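Local coordinates for putative regulator of transfer genes ArtA (PDB 3GXQ), which binds DNA through a ribbon-helix-helix motif and regulates plasmid transmission genes in Staphylococcus aureus, at residues E25-A30 against D36-A41. Sequence-based numbering, arbitrary orientation.
With nucleotides of chain D.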
# COMPACT_ATOMS: atom_id res chain seq x y z
N GLU B 25 -8.33 1.03 9.03
CA GLU B 25 -8.50 2.34 8.40
C GLU B 25 -8.57 2.25 6.90
O GLU B 25 -9.26 3.04 6.26
CB GLU B 25 -7.37 3.27 8.81
CG GLU B 25 -7.69 4.13 10.02
CD GLU B 25 -6.44 4.70 10.66
OE1 GLU B 25 -5.55 5.16 9.93
OE2 GLU B 25 -6.36 4.68 11.91
N ILE B 26 -7.85 1.28 6.34
CA ILE B 26 -7.88 1.09 4.89
C ILE B 26 -9.25 0.51 4.57
O ILE B 26 -9.86 0.85 3.56
CB ILE B 26 -6.76 0.14 4.40
CG1 ILE B 26 -5.39 0.75 4.74
CG2 ILE B 26 -6.88 -0.06 2.90
CD1 ILE B 26 -4.23 -0.17 4.47
N ILE B 27 -9.74 -0.36 5.44
CA ILE B 27 -11.04 -0.98 5.26
C ILE B 27 -12.18 0.04 5.38
O ILE B 27 -13.12 0.03 4.59
CB ILE B 27 -11.25 -2.12 6.27
CG1 ILE B 27 -10.40 -3.33 5.86
CG2 ILE B 27 -12.72 -2.47 6.35
CD1 ILE B 27 -10.42 -4.46 6.89
N LYS B 28 -12.09 0.94 6.36
CA LYS B 28 -13.13 1.95 6.50
C LYS B 28 -13.16 2.80 5.23
O LYS B 28 -14.23 3.18 4.79
CB LYS B 28 -12.87 2.83 7.73
CG LYS B 28 -13.91 3.93 7.94
CD LYS B 28 -13.72 4.59 9.30
CE LYS B 28 -13.94 3.60 10.45
NZ LYS B 28 -15.38 3.20 10.62
N TYR B 29 -12.00 3.09 4.65
CA TYR B 29 -11.94 3.88 3.41
C TYR B 29 -12.53 3.09 2.24
O TYR B 29 -13.20 3.65 1.38
CB TYR B 29 -10.48 4.25 3.08
CG TYR B 29 -10.31 5.08 1.81
CD1 TYR B 29 -10.32 6.47 1.85
CD2 TYR B 29 -10.18 4.47 0.56
CE1 TYR B 29 -10.20 7.24 0.69
CE2 TYR B 29 -10.06 5.23 -0.61
CZ TYR B 29 -10.07 6.61 -0.54
OH TYR B 29 -9.96 7.36 -1.71
N ALA B 30 -12.27 1.79 2.22
CA ALA B 30 -12.79 0.93 1.16
C ALA B 30 -14.32 0.89 1.24
O ALA B 30 -15.02 0.90 0.23
CB ALA B 30 -12.21 -0.48 1.31
N ASP B 36 -16.11 -1.70 -0.50
CA ASP B 36 -15.36 -2.65 0.30
C ASP B 36 -14.23 -3.38 -0.44
O ASP B 36 -13.72 -4.36 0.06
CB ASP B 36 -16.32 -3.66 0.94
CG ASP B 36 -15.90 -4.04 2.36
OD1 ASP B 36 -14.99 -3.37 2.88
OD2 ASP B 36 -16.47 -4.98 2.95
N ASN B 37 -13.84 -2.89 -1.61
CA ASN B 37 -12.73 -3.52 -2.35
C ASN B 37 -11.44 -2.97 -1.73
O ASN B 37 -10.95 -1.92 -2.13
CB ASN B 37 -12.77 -3.17 -3.84
CG ASN B 37 -11.68 -3.90 -4.62
OD1 ASN B 37 -10.61 -4.19 -4.07
ND2 ASN B 37 -11.94 -4.20 -5.90
N VAL B 38 -10.93 -3.68 -0.74
CA VAL B 38 -9.72 -3.28 -0.02
C VAL B 38 -8.52 -3.03 -0.92
O VAL B 38 -7.79 -2.06 -0.71
CB VAL B 38 -9.35 -4.32 1.06
CG1 VAL B 38 -8.04 -3.95 1.71
CG2 VAL B 38 -10.46 -4.40 2.09
N SER B 39 -8.31 -3.91 -1.90
CA SER B 39 -7.20 -3.76 -2.84
C SER B 39 -7.27 -2.42 -3.57
O SER B 39 -6.26 -1.73 -3.74
CB SER B 39 -7.22 -4.89 -3.88
OG SER B 39 -6.99 -6.17 -3.29
N GLN B 40 -8.47 -2.04 -4.02
CA GLN B 40 -8.64 -0.79 -4.75
C GLN B 40 -8.42 0.42 -3.83
O GLN B 40 -7.89 1.44 -4.26
CB GLN B 40 -10.04 -0.73 -5.38
CG GLN B 40 -10.41 0.60 -6.02
CD GLN B 40 -11.66 0.50 -6.89
OE1 GLN B 40 -12.28 1.52 -7.23
NE2 GLN B 40 -12.04 -0.73 -7.26
N ALA B 41 -8.83 0.31 -2.58
CA ALA B 41 -8.65 1.38 -1.61
C ALA B 41 -7.15 1.52 -1.36
O ALA B 41 -6.63 2.63 -1.31
CB ALA B 41 -9.40 1.06 -0.32
P DT D 4 -10.45 -7.29 -1.61
OP1 DT D 4 -11.57 -6.53 -1.04
OP2 DT D 4 -9.14 -6.64 -1.81
O5' DT D 4 -10.21 -8.55 -0.69
C5' DT D 4 -9.98 -9.81 -1.27
C4' DT D 4 -9.97 -10.88 -0.21
O4' DT D 4 -9.30 -12.01 -0.82
C3' DT D 4 -9.13 -10.52 1.01
O3' DT D 4 -9.66 -11.17 2.17
C2' DT D 4 -7.74 -10.96 0.60
C1' DT D 4 -8.01 -12.18 -0.26
N1 DT D 4 -7.07 -12.42 -1.37
C2 DT D 4 -6.90 -13.73 -1.76
O2 DT D 4 -7.51 -14.66 -1.26
N3 DT D 4 -6.00 -13.92 -2.78
C4 DT D 4 -5.26 -12.96 -3.43
O4 DT D 4 -4.49 -13.30 -4.32
C5 DT D 4 -5.49 -11.59 -2.98
C7 DT D 4 -4.75 -10.47 -3.64
C6 DT D 4 -6.37 -11.40 -1.98
P DA D 3 -8.58 -6.12 -7.65
OP1 DA D 3 -9.30 -4.83 -7.50
OP2 DA D 3 -7.12 -6.16 -7.56
O5' DA D 3 -9.13 -7.18 -6.61
C5' DA D 3 -10.49 -7.59 -6.66
C4' DA D 3 -10.86 -8.33 -5.40
O4' DA D 3 -10.49 -9.73 -5.52
C3' DA D 3 -10.10 -7.82 -4.17
O3' DA D 3 -10.91 -7.95 -3.00
C2' DA D 3 -8.87 -8.71 -4.15
C1' DA D 3 -9.44 -10.04 -4.62
N9 DA D 3 -8.53 -10.99 -5.27
C8 DA D 3 -7.40 -10.74 -6.00
N7 DA D 3 -6.79 -11.82 -6.42
C5 DA D 3 -7.58 -12.86 -5.94
C6 DA D 3 -7.47 -14.27 -6.06
N6 DA D 3 -6.48 -14.89 -6.71
N1 DA D 3 -8.42 -15.02 -5.46
C2 DA D 3 -9.41 -14.39 -4.80
N3 DA D 3 -9.62 -13.09 -4.63
C4 DA D 3 -8.65 -12.36 -5.23
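Ala30 O accepts a hydrogen bond from Asp36 N at 2.9 Å (N-H...O 151°), and this backbone bond ties helix 20-33 to the residues leading into helix 38-53. Asp36 itself has a positive phi of 65°, a left-handed conformation at the turn between the helices. Close to that bond the two helices meet through small side chains: the methyl carbons Ala30 CB and Ala41 CB lie 3.6 Å apart, and with just a methyl on each side the backbones can come close, Ala30 CA to Ala41 CA being 5.0 Å. Ala41 CB also sits at the edge of the Tyr29 ring, in its plane, touching CD2, while Ile26 CG2 approaches the same methyl from one turn earlier in helix 20-33, at 4.2 Å. Beside these contacts, Ile27 and Val38 lie at a slant to each other, CG1 of the isoleucine against CG2 of the valine (3.9 Å). These are the two helices of the ribbon-helix-helix fold; Leu14 and Leu16 of the second subunit, both on its strand 12-18, the ribbon, pack on Ile26 and on Ser39 respectively. The start of helix 38-53 is also where DNA is gripped. Asn37 is its N-cap: with CG anti to the backbone N (chi1 -176°), the side-chain amide turns OD1 to Gln40 N, which donates at 3.0 Å from well out of the carbonyl plane, while ND2 gives a hydrogen bond to OP1 of DA3 in chain D. The DT4 phosphate of chain D takes three bonds: Val38 N gives to OP1 at 2.9 Å, whereas OP2 receives both Ser39 N and Ser39 OG, the hydroxyl at 2.7 Å. Backbone amides at a helix N-terminus would be expected to favour this anion through the helix dipole.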